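SPT6 (Antonospora locustae, PDB 2XP1) acts as a transcription elongation factor whose tandem SH2 domains enable its interaction with RNA polymerase II. Local coordinates at residues Phe17-Val22 with Ile38-Arg43; Cys47-Lys52 with Val59-Glu64; Val123-Tyr128 with Leu137-Asn142. One frame throughout, in Å; residues are numbered along the deposited sequence.

Contact 1 of 3, residues Phe17-Val22 with Ile38-Arg43; sequences FKNFNV and IRKGSR. With SO4 (sulfate ion), chain B.
In the beta-alpha-beta unit formed by strand 17-18, helix 22-31 and strand 36-40, Lys18 and Ile38 make the parallel link: Lys18 N donates to Ile38 O at 2.8 Å, nearly along the C=O axis. With CG anti to the backbone N, chi1 176°, the Phe17 side chain heads along strand 36-40, where Ile38 CG2 meets the edge of its ring, 4.1 Å from CD1. Farther out, CE1 of the same ring comes within 3.7 Å of Lys40 N.

Past this short pairing, Phe20 to Val22 run beside Arg39. Phe20 O lies 3.4 Å from Arg39 CB, and the straight arginine chain passes Asn21 O to end beside Val22. There Val22 CG2 sits off-centre over one face of the guanidinium, 3.5 Å from NH2.

A sulfate ion takes the edge of that flat group. Arg39 NH2 donates to sulfate O1 at 2.7 Å, while NH1 reaches O2 at 3.2 Å. Ser42 adds two more bonds to O2, from its backbone N and from OG, the latter at 2.7 Å, and Tyr46 OH also binds the ion. A strand-borne arginine joined by a serine of the following loop is typical of the SH2 phosphate pocket; Arg39 probably corresponds to the arginine of the FLVR motif, and the sulfate, probably from the crystallisation liquor, plausibly marks a phosphate position.

Contact 2 of 3, residues Cys47-Lys52 with Val59-Glu64; sequences CVLVIK and VHMKIE
Segments Cys47-Lys52 and Val59-Glu64 run antiparallel, their axes 4.4 Å apart at closest and 152° between directions, with two backbone hydrogen bonds at each of the pairs Cys47-Ile63, Leu49-Met61 and Ile51-Val59. Met61 N to Leu49 O, at 2.7 Å, is representative.

The non-hydrogen-bonded pairs, Val48-Lys62 and Val50-His60, put their side chains on one face. Here the His60 ring lies alongside Val50, whose CG1 makes a CH-pi contact over the ring face, 3.8 Å from the centroid and 22° off the normal. Val50 CG2 supports the same ring, 3.6 Å from ND1, while Val48 CG1 lies near the ring plane, touching His60 CB. Both ring nitrogens have partners: Arg39 NH2 bonds to ND1, and NE2 pairs with Glu26 OE2, an arrangement likely to favour the proton on NE2. An alanine at His60 would probably cost Arg39 NH2 its bond to the ring and Glu26 OE2 its partner, and uncover the methyls of Val50 that the ring now packs against.

This is the hairpin of strands 46-52 and 57-65 in the central sheet of the SH2 fold, and its other face packs on helix 80-100. On that face Met61 runs beside Leu49, SD to CD2 4.1 Å. A bend at chi3 (-134°) then places Met61 CE 3.6 Å from Ile51 CD1, so one flexible side chain bridges two residues of the facing strand. From the helix, Val88 covers Leu49, Ile91 covers Ile51, and Tyr87 touches Met61. Farther along, Ile63 CD1 reaches Leu49 CB at 3.8 Å. At the end of the row Cys47 SG rests on Ile63 CB, 3.9 Å away.

Contact 3 of 3, residues Val123-Tyr128 with Leu137-Asn142; sequences VVYAFY and LTFAYN. With SO4 (sulfate ion), chain C.
Phe127 and Phe139 are paired across the antiparallel hairpin of strands 124-129 and 136-142, their rings set obliquely: the planes meet at 34° with centroids 5.2 Å apart. Phe139 CD1 lies over one face of the Phe127 ring, 3.5 Å from CZ. The next atom of its rim, CE1, reaches 3.5 Å from Tyr125 CB, so the Phe139 ring bridges two aromatic residues of the neighbouring strand. Leu137 crosses Phe127 on another side, CD2 to CD2 3.6 Å. Helix 167-175 covers this aromatic face, with Phe170 meeting Phe139 edge-to-face and also packing against Phe127.

On the reverse face the leading pair is Tyr128 and Thr138. Tyr128 CG falls between the backbone N and the carbonyl carbon (chi1 50°), and the ring lies across the facing strand. Thr138 CB sits over the ring face, 4.1 Å from the centroid and 24° off its normal, while Thr138 CG2 approaches CZ at 3.7 Å. Ala140 CB continues the contact at Tyr128 CE2, 3.7 Å away. Farther along this face, Asn142 ND2 bonds to Leu115 O of helix 112-116. Between the two faces, paired backbone hydrogen bonds at Val124-Asn142, Ala126-Ala140 and Tyr128-Thr138 fix the register.

Thr138 directs its methyl to the tyrosine and its hydroxyl to a sulfate ion, OG1 to O3 3.0 Å, with O3 also at the edge of the Tyr128 ring. Tyr150 OH, Ser130 OG and the backbone N atoms of Arg131 and Lys132 bind the ion too. The donors named here are hydroxyls and backbone amides, so the sulfate, probably from the crystallisation liquor, is met by neutral groups at this end of the hairpin; whether it marks a binding site is not settled.

Along the chain the contacts follow one another, each closing before the next opens. Contacts 1 and 2 share the first sheet, their centres 9 Å apart, because strands 36-40 and 46-52 are neighbours in it: Arg39 N bonds to Val48 O, and Ile38 packs on Cys47. Contact 3 belongs to the second sheet, on the opposite side of the chain's centre, about 34 Å from contact 1 and 27 Å from contact 2 between centres. The nearest atoms of contacts 2 and 3 are still about 9 Å apart. This fits two SH2 folds in tandem, each with its own hairpin and a sulfate bound near it, probably offering separate surfaces for recognition.

Contact 1 of 3, residues Phe17-Val22 with Ile38-Arg43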
loop_
_atom_site.group_PDB
_atom_site.type_symbol
_atom_site.label_atom_id
_atom_site.label_comp_id
_atom_site.label_asym_id
_atom_site.label_seq_id
_atom_site.Cartn_x
_atom_site.Cartn_y
_atom_site.Cartn_z
ATOM N N PHE A 17 -8.640 20.764 -13.793
ATOM C CA PHE A 17 -8.879 21.708 -12.713
ATOM C C PHE A 17 -10.133 22.531 -12.978
ATOM O O PHE A 17 -10.246 23.188 -14.022
ATOM C CB PHE A 17 -7.681 22.629 -12.516
ATOM C CG PHE A 17 -7.909 23.689 -11.472
ATOM C CD1 PHE A 17 -7.707 23.400 -10.106
ATOM C CD2 PHE A 17 -8.304 24.960 -11.834
ATOM C CE1 PHE A 17 -7.946 24.376 -9.122
ATOM C CE2 PHE A 17 -8.532 25.927 -10.858
ATOM C CZ PHE A 17 -8.356 25.617 -9.494
ATOM N N LYS A 18 -11.070 22.492 -12.036
ATOM C CA LYS A 18 -12.295 23.280 -12.076
ATOM C C LYS A 18 -12.278 24.229 -10.888
ATOM O O LYS A 18 -11.907 23.852 -9.764
ATOM C CB LYS A 18 -13.540 22.389 -12.013
ATOM C CG LYS A 18 -13.705 21.384 -13.185
ATOM C CD LYS A 18 -14.702 21.850 -14.266
ATOM C CE LYS A 18 -15.073 20.752 -15.288
ATOM N NZ LYS A 18 -13.870 20.195 -16.057
ATOM N N ASN A 19 -12.665 25.470 -11.150
ATOM C CA ASN A 19 -12.716 26.482 -10.128
ATOM C C ASN A 19 -14.009 26.314 -9.355
ATOM O O ASN A 19 -14.926 27.106 -9.509
ATOM C CB ASN A 19 -12.612 27.885 -10.772
ATOM C CG ASN A 19 -12.593 29.031 -9.728
ATOM O OD1 ASN A 19 -12.056 28.873 -8.615
ATOM N ND2 ASN A 19 -13.195 30.190 -10.090
ATOM N N PHE A 20 -14.108 25.253 -8.566
ATOM C CA PHE A 20 -15.311 24.975 -7.768
ATOM C C PHE A 20 -14.959 24.862 -6.312
ATOM O O PHE A 20 -13.855 24.464 -5.968
ATOM C CB PHE A 20 -15.901 23.605 -8.123
ATOM C CG PHE A 20 -16.484 23.498 -9.508
ATOM C CD1 PHE A 20 -16.960 24.608 -10.188
ATOM C CD2 PHE A 20 -16.597 22.261 -10.110
ATOM C CE1 PHE A 20 -17.517 24.469 -11.453
ATOM C CE2 PHE A 20 -17.159 22.119 -11.360
ATOM C CZ PHE A 20 -17.613 23.216 -12.036
ATOM N N ASN A 21 -15.928 25.131 -5.450
ATOM C CA ASN A 21 -15.826 24.799 -4.032
ATOM C C ASN A 21 -16.396 23.403 -3.844
ATOM O O ASN A 21 -16.731 22.735 -4.829
ATOM C CB ASN A 21 -16.606 25.845 -3.187
ATOM C CG ASN A 21 -18.087 25.882 -3.518
ATOM O OD1 ASN A 21 -18.659 24.890 -3.993
ATOM N ND2 ASN A 21 -18.722 27.027 -3.266
ATOM N N VAL A 22 -16.539 22.958 -2.595
ATOM C CA VAL A 22 -17.177 21.659 -2.310
ATOM C C VAL A 22 -18.579 21.514 -2.968
ATOM O O VAL A 22 -18.763 20.629 -3.809
ATOM C CB VAL A 22 -17.244 21.333 -0.774
ATOM C CG1 VAL A 22 -18.135 20.096 -0.513
ATOM C CG2 VAL A 22 -15.837 21.126 -0.182
ATOM N N ILE A 38 -10.858 17.917 -10.305
ATOM C CA ILE A 38 -9.973 18.455 -9.297
ATOM C C ILE A 38 -10.481 19.846 -9.060
ATOM O O ILE A 38 -10.755 20.569 -10.019
ATOM C CB ILE A 38 -8.579 18.494 -9.864
ATOM C CG1 ILE A 38 -8.078 17.058 -10.017
ATOM C CG2 ILE A 38 -7.650 19.406 -9.089
ATOM C CD1 ILE A 38 -6.889 16.996 -10.853
ATOM N N ARG A 39 -10.663 20.212 -7.802
ATOM C CA ARG A 39 -11.211 21.517 -7.479
ATOM C C ARG A 39 -10.169 22.339 -6.748
ATOM O O ARG A 39 -9.106 21.811 -6.429
ATOM C CB ARG A 39 -12.453 21.380 -6.619
ATOM C CG ARG A 39 -12.240 20.732 -5.243
ATOM C CD ARG A 39 -13.494 20.905 -4.368
ATOM N NE ARG A 39 -13.365 20.166 -3.112
ATOM C CZ ARG A 39 -12.754 20.631 -2.020
ATOM N NH1 ARG A 39 -12.223 21.883 -1.997
ATOM N NH2 ARG A 39 -12.689 19.854 -0.940
ATOM N N LYS A 40 -10.482 23.613 -6.497
ATOM C CA LYS A 40 -9.634 24.550 -5.731
ATOM C C LYS A 40 -9.622 24.158 -4.247
ATOM O O LYS A 40 -10.628 23.666 -3.748
ATOM C CB LYS A 40 -10.160 25.991 -5.929
ATOM C CG LYS A 40 -9.916 26.943 -4.763
ATOM C CD LYS A 40 -10.998 28.084 -4.643
ATOM C CE LYS A 40 -11.660 28.147 -3.226
ATOM N NZ LYS A 40 -11.035 29.106 -2.225
ATOM N N GLY A 41 -8.496 24.333 -3.558
ATOM C CA GLY A 41 -8.438 24.179 -2.091
ATOM C C GLY A 41 -8.673 25.515 -1.388
ATOM O O GLY A 41 -8.369 26.577 -1.955
ATOM N N SER A 42 -9.202 25.484 -0.163
ATOM C CA SER A 42 -9.610 26.734 0.510
ATOM C C SER A 42 -8.441 27.562 1.009
ATOM O O SER A 42 -8.609 28.735 1.428
ATOM C CB SER A 42 -10.573 26.458 1.656
ATOM O OG SER A 42 -11.628 25.623 1.203
ATOM N N ARG A 43 -7.258 26.951 0.976
ATOM C CA ARG A 43 -6.037 27.638 1.372
ATOM C C ARG A 43 -4.980 27.274 0.336
ATOM O O ARG A 43 -5.192 26.315 -0.434
ATOM C CB ARG A 43 -5.629 27.229 2.803
ATOM C CG ARG A 43 -6.199 28.127 3.915
ATOM C CD ARG A 43 -5.560 29.538 3.861
ATOM N NE ARG A 43 -6.060 30.479 4.868
ATOM C CZ ARG A 43 -5.557 31.700 5.079
ATOM N NH1 ARG A 43 -4.526 32.142 4.363
ATOM N NH2 ARG A 43 -6.083 32.486 6.015
HETATM S S SO4 B . -10.725 22.214 1.523
HETATM O O1 SO4 B . -11.250 20.933 1.063
HETATM O O2 SO4 B . -10.661 23.201 0.469
HETATM O O3 SO4 B . -9.378 21.950 2.020
HETATM O O4 SO4 B . -11.538 22.774 2.592
#

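Contact 2 of 3, residues Cys47-Lys52 with Val59-Glu64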
loop_
_atom_site.group_PDB
_atom_site.type_symbol
_atom_site.label_atom_id
_atom_site.label_comp_id
_atom_site.label_asym_id
_atom_site.label_seq_id
_atom_site.Cartn_x
_atom_site.Cartn_y
_atom_site.Cartn_z
ATOM N N CYS A 47 -4.610 21.418 -4.476
ATOM C CA CYS A 47 -5.950 21.293 -5.006
ATOM C C CYS A 47 -6.546 20.013 -4.415
ATOM O O CYS A 47 -5.903 19.331 -3.618
ATOM C CB CYS A 47 -5.943 21.245 -6.524
ATOM S SG CYS A 47 -4.776 20.054 -7.189
ATOM N N VAL A 48 -7.781 19.702 -4.788
ATOM C CA VAL A 48 -8.454 18.576 -4.195
ATOM C C VAL A 48 -9.138 17.769 -5.279
ATOM O O VAL A 48 -9.890 18.296 -6.112
ATOM C CB VAL A 48 -9.504 18.978 -3.140
ATOM C CG1 VAL A 48 -10.094 17.714 -2.538
ATOM C CG2 VAL A 48 -8.907 19.829 -2.039
ATOM N N LEU A 49 -8.840 16.479 -5.257
ATOM C CA LEU A 49 -9.420 15.514 -6.155
ATOM C C LEU A 49 -10.762 15.169 -5.543
ATOM O O LEU A 49 -10.835 14.888 -4.351
ATOM C CB LEU A 49 -8.523 14.268 -6.167
ATOM C CG LEU A 49 -9.037 12.984 -6.795
ATOM C CD1 LEU A 49 -9.157 13.210 -8.279
ATOM C CD2 LEU A 49 -8.051 11.824 -6.515
ATOM N N VAL A 50 -11.815 15.221 -6.356
ATOM C CA VAL A 50 -13.149 14.855 -5.920
ATOM C C VAL A 50 -13.539 13.713 -6.860
ATOM O O VAL A 50 -13.540 13.878 -8.078
ATOM C CB VAL A 50 -14.159 16.041 -6.034
ATOM C CG1 VAL A 50 -15.529 15.697 -5.381
ATOM C CG2 VAL A 50 -13.595 17.338 -5.403
ATOM N N ILE A 51 -13.820 12.548 -6.263
ATOM C CA ILE A 51 -14.332 11.366 -6.953
ATOM C C ILE A 51 -15.771 11.083 -6.490
ATOM O O ILE A 51 -16.032 10.983 -5.285
ATOM C CB ILE A 51 -13.482 10.132 -6.643
ATOM C CG1 ILE A 51 -11.978 10.401 -6.907
ATOM C CG2 ILE A 51 -13.921 8.985 -7.472
ATOM C CD1 ILE A 51 -11.043 9.266 -6.434
ATOM N N LYS A 52 -16.700 10.972 -7.432
ATOM C CA LYS A 52 -18.093 10.641 -7.137
ATOM C C LYS A 52 -18.197 9.123 -6.944
ATOM O O LYS A 52 -17.979 8.357 -7.879
ATOM C CB LYS A 52 -18.974 11.097 -8.316
ATOM C CG LYS A 52 -20.335 10.420 -8.426
ATOM C CD LYS A 52 -21.246 11.059 -9.501
ATOM C CE LYS A 52 -20.835 10.681 -10.932
ATOM N NZ LYS A 52 -21.539 11.558 -11.972
ATOM N N VAL A 59 -15.736 11.630 -2.549
ATOM C CA VAL A 59 -14.498 11.564 -1.823
ATOM C C VAL A 59 -13.626 12.725 -2.287
ATOM O O VAL A 59 -13.417 12.910 -3.503
ATOM C CB VAL A 59 -13.802 10.235 -2.095
ATOM C CG1 VAL A 59 -12.392 10.279 -1.634
ATOM C CG2 VAL A 59 -14.537 9.120 -1.356
ATOM N N HIS A 60 -13.149 13.510 -1.319
ATOM C CA HIS A 60 -12.273 14.653 -1.533
ATOM C C HIS A 60 -10.874 14.332 -1.023
ATOM O O HIS A 60 -10.701 14.165 0.194
ATOM C CB HIS A 60 -12.844 15.813 -0.728
ATOM C CG HIS A 60 -14.164 16.285 -1.247
ATOM N ND1 HIS A 60 -14.313 17.472 -1.922
ATOM C CD2 HIS A 60 -15.378 15.688 -1.265
ATOM C CE1 HIS A 60 -15.575 17.616 -2.289
ATOM N NE2 HIS A 60 -16.245 16.546 -1.899
ATOM N N MET A 61 -9.877 14.260 -1.913
ATOM C CA MET A 61 -8.504 14.002 -1.492
ATOM C C MET A 61 -7.546 15.147 -1.771
ATOM O O MET A 61 -7.341 15.486 -2.911
ATOM C CB MET A 61 -7.968 12.773 -2.208
ATOM C CG MET A 61 -8.659 11.527 -1.785
ATOM S SD MET A 61 -8.005 10.195 -2.760
ATOM C CE MET A 61 -9.536 9.431 -3.186
ATOM N N LYS A 62 -6.909 15.684 -0.740
ATOM C CA LYS A 62 -5.918 16.744 -0.896
ATOM C C LYS A 62 -4.741 16.329 -1.851
ATOM O O LYS A 62 -4.146 15.270 -1.687
ATOM C CB LYS A 62 -5.439 17.162 0.508
ATOM C CG LYS A 62 -4.510 18.373 0.577
ATOM C CD LYS A 62 -4.537 19.170 1.938
ATOM C CE LYS A 62 -4.000 18.352 3.149
ATOM N NZ LYS A 62 -3.986 19.134 4.458
ATOM N N ILE A 63 -4.464 17.142 -2.879
ATOM C CA ILE A 63 -3.311 16.934 -3.728
ATOM C C ILE A 63 -2.456 18.120 -3.518
ATOM O O ILE A 63 -2.840 19.236 -3.897
ATOM C CB ILE A 63 -3.639 16.875 -5.237
ATOM C CG1 ILE A 63 -4.500 15.646 -5.587
ATOM C CG2 ILE A 63 -2.337 16.900 -6.102
ATOM C CD1 ILE A 63 -5.111 15.713 -7.037
ATOM N N GLU A 64 -1.290 17.898 -2.919
ATOM C CA GLU A 64 -0.354 18.980 -2.665
ATOM C C GLU A 64 0.584 19.237 -3.832
ATOM O O GLU A 64 1.064 18.302 -4.481
ATOM C CB GLU A 64 0.434 18.738 -1.377
ATOM C CG GLU A 64 -0.456 18.765 -0.149
ATOM C CD GLU A 64 0.294 19.224 1.082
ATOM O OE1 GLU A 64 0.823 20.354 1.021
ATOM O OE2 GLU A 64 0.363 18.462 2.097
#

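Contact 3 of 3, residues Val123-Tyr128 with Leu137-Asn142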
loop_
_atom_site.group_PDB
_atom_site.type_symbol
_atom_site.label_atom_id
_atom_site.label_comp_id
_atom_site.label_asym_id
_atom_site.label_seq_id
_atom_site.Cartn_x
_atom_site.Cartn_y
_atom_site.Cartn_z
ATOM N N VAL A 123 -26.046 -17.039 6.474
ATOM C CA VAL A 123 -25.699 -15.631 6.623
ATOM C C VAL A 123 -26.071 -14.859 5.368
ATOM O O VAL A 123 -25.720 -15.253 4.253
ATOM C CB VAL A 123 -24.210 -15.435 6.864
ATOM C CG1 VAL A 123 -23.893 -13.939 6.993
ATOM C CG2 VAL A 123 -23.801 -16.207 8.103
ATOM N N VAL A 124 -26.792 -13.764 5.582
ATOM C CA VAL A 124 -27.260 -12.880 4.537
ATOM C C VAL A 124 -26.384 -11.660 4.598
ATOM O O VAL A 124 -26.143 -11.115 5.677
ATOM C CB VAL A 124 -28.722 -12.463 4.780
ATOM C CG1 VAL A 124 -29.201 -11.574 3.669
ATOM C CG2 VAL A 124 -29.621 -13.691 4.872
ATOM N N TYR A 125 -25.880 -11.218 3.460
ATOM C CA TYR A 125 -24.988 -10.090 3.507
ATOM C C TYR A 125 -25.175 -9.215 2.328
ATOM O O TYR A 125 -25.610 -9.678 1.284
ATOM C CB TYR A 125 -23.545 -10.551 3.575
ATOM C CG TYR A 125 -23.099 -11.421 2.430
ATOM C CD1 TYR A 125 -22.435 -10.868 1.335
ATOM C CD2 TYR A 125 -23.344 -12.800 2.430
ATOM C CE1 TYR A 125 -21.996 -11.676 0.276
ATOM C CE2 TYR A 125 -22.921 -13.609 1.381
ATOM C CZ TYR A 125 -22.234 -13.034 0.308
ATOM O OH TYR A 125 -21.812 -13.821 -0.748
ATOM N N ALA A 126 -24.826 -7.940 2.494
ATOM C CA ALA A 126 -25.051 -6.962 1.443
ATOM C C ALA A 126 -23.914 -6.018 1.456
ATOM O O ALA A 126 -23.199 -5.954 2.449
ATOM C CB ALA A 126 -26.362 -6.221 1.676
ATOM N N PHE A 127 -23.728 -5.284 0.362
ATOM C CA PHE A 127 -22.700 -4.232 0.320
ATOM C C PHE A 127 -23.327 -2.939 -0.160
ATOM O O PHE A 127 -24.127 -2.960 -1.062
ATOM C CB PHE A 127 -21.557 -4.560 -0.645
ATOM C CG PHE A 127 -20.741 -5.726 -0.257
ATOM C CD1 PHE A 127 -21.143 -7.022 -0.613
ATOM C CD2 PHE A 127 -19.538 -5.543 0.412
ATOM C CE1 PHE A 127 -20.390 -8.133 -0.275
ATOM C CE2 PHE A 127 -18.749 -6.631 0.769
ATOM C CZ PHE A 127 -19.180 -7.966 0.415
ATOM N N TYR A 128 -22.927 -1.825 0.454
ATOM C CA TYR A 128 -23.319 -0.491 0.039
ATOM C C TYR A 128 -22.260 0.515 0.470
ATOM O O TYR A 128 -21.531 0.272 1.422
ATOM C CB TYR A 128 -24.683 -0.129 0.601
ATOM C CG TYR A 128 -24.889 -0.347 2.097
ATOM C CD1 TYR A 128 -24.661 0.693 3.014
ATOM C CD2 TYR A 128 -25.356 -1.571 2.588
ATOM C CE1 TYR A 128 -24.870 0.514 4.371
ATOM C CE2 TYR A 128 -25.568 -1.761 3.953
ATOM C CZ TYR A 128 -25.319 -0.711 4.827
ATOM O OH TYR A 128 -25.519 -0.881 6.169
ATOM N N LEU A 137 -16.636 1.265 1.755
ATOM C CA LEU A 137 -17.747 0.352 1.440
ATOM C C LEU A 137 -18.192 -0.367 2.712
ATOM O O LEU A 137 -17.378 -0.995 3.382
ATOM C CB LEU A 137 -17.280 -0.697 0.433
ATOM C CG LEU A 137 -18.248 -1.813 0.047
ATOM C CD1 LEU A 137 -19.358 -1.310 -0.796
ATOM C CD2 LEU A 137 -17.404 -2.827 -0.688
ATOM N N THR A 138 -19.484 -0.312 3.015
ATOM C CA THR A 138 -20.045 -1.044 4.143
ATOM C C THR A 138 -20.384 -2.470 3.748
ATOM O O THR A 138 -21.095 -2.705 2.777
ATOM C CB THR A 138 -21.259 -0.293 4.725
ATOM O OG1 THR A 138 -20.832 1.009 5.119
ATOM C CG2 THR A 138 -21.838 -0.970 5.930
ATOM N N PHE A 139 -19.805 -3.420 4.481
ATOM C CA PHE A 139 -20.166 -4.830 4.417
ATOM C C PHE A 139 -21.118 -5.095 5.585
ATOM O O PHE A 139 -20.693 -5.041 6.741
ATOM C CB PHE A 139 -18.919 -5.717 4.578
ATOM C CG PHE A 139 -19.233 -7.168 4.776
ATOM C CD1 PHE A 139 -20.027 -7.860 3.845
ATOM C CD2 PHE A 139 -18.758 -7.854 5.894
ATOM C CE1 PHE A 139 -20.334 -9.214 4.026
ATOM C CE2 PHE A 139 -19.052 -9.220 6.088
ATOM C CZ PHE A 139 -19.844 -9.893 5.155
ATOM N N ALA A 140 -22.385 -5.373 5.261
ATOM C CA ALA A 140 -23.446 -5.616 6.237
ATOM C C ALA A 140 -23.838 -7.075 6.217
ATOM O O ALA A 140 -24.025 -7.657 5.155
ATOM C CB ALA A 140 -24.681 -4.771 5.927
ATOM N N TYR A 141 -23.969 -7.674 7.389
ATOM C CA TYR A 141 -24.369 -9.056 7.419
ATOM C C TYR A 141 -25.294 -9.424 8.552
ATOM O O TYR A 141 -25.228 -8.836 9.621
ATOM C CB TYR A 141 -23.167 -9.982 7.340
ATOM C CG TYR A 141 -22.229 -9.943 8.502
ATOM C CD1 TYR A 141 -22.265 -10.957 9.461
ATOM C CD2 TYR A 141 -21.259 -8.942 8.624
ATOM C CE1 TYR A 141 -21.394 -10.966 10.546
ATOM C CE2 TYR A 141 -20.357 -8.946 9.706
ATOM C CZ TYR A 141 -20.439 -9.975 10.662
ATOM O OH TYR A 141 -19.581 -10.030 11.745
ATOM N N ASN A 142 -26.145 -10.413 8.302
ATOM C CA ASN A 142 -27.112 -10.877 9.275
ATOM C C ASN A 142 -26.957 -12.382 9.562
ATOM O O ASN A 142 -27.178 -13.236 8.675
ATOM C CB ASN A 142 -28.528 -10.514 8.812
ATOM C CG ASN A 142 -29.543 -10.513 9.947
ATOM O OD1 ASN A 142 -29.197 -10.705 11.113
ATOM N ND2 ASN A 142 -30.808 -10.301 9.604
HETATM S S SO4 C . -22.775 4.046 7.024
HETATM O O1 SO4 C . -23.652 3.974 8.198
HETATM O O2 SO4 C . -23.163 5.208 6.212
HETATM O O3 SO4 C . -22.907 2.843 6.211
HETATM O O4 SO4 C . -21.393 4.156 7.467
#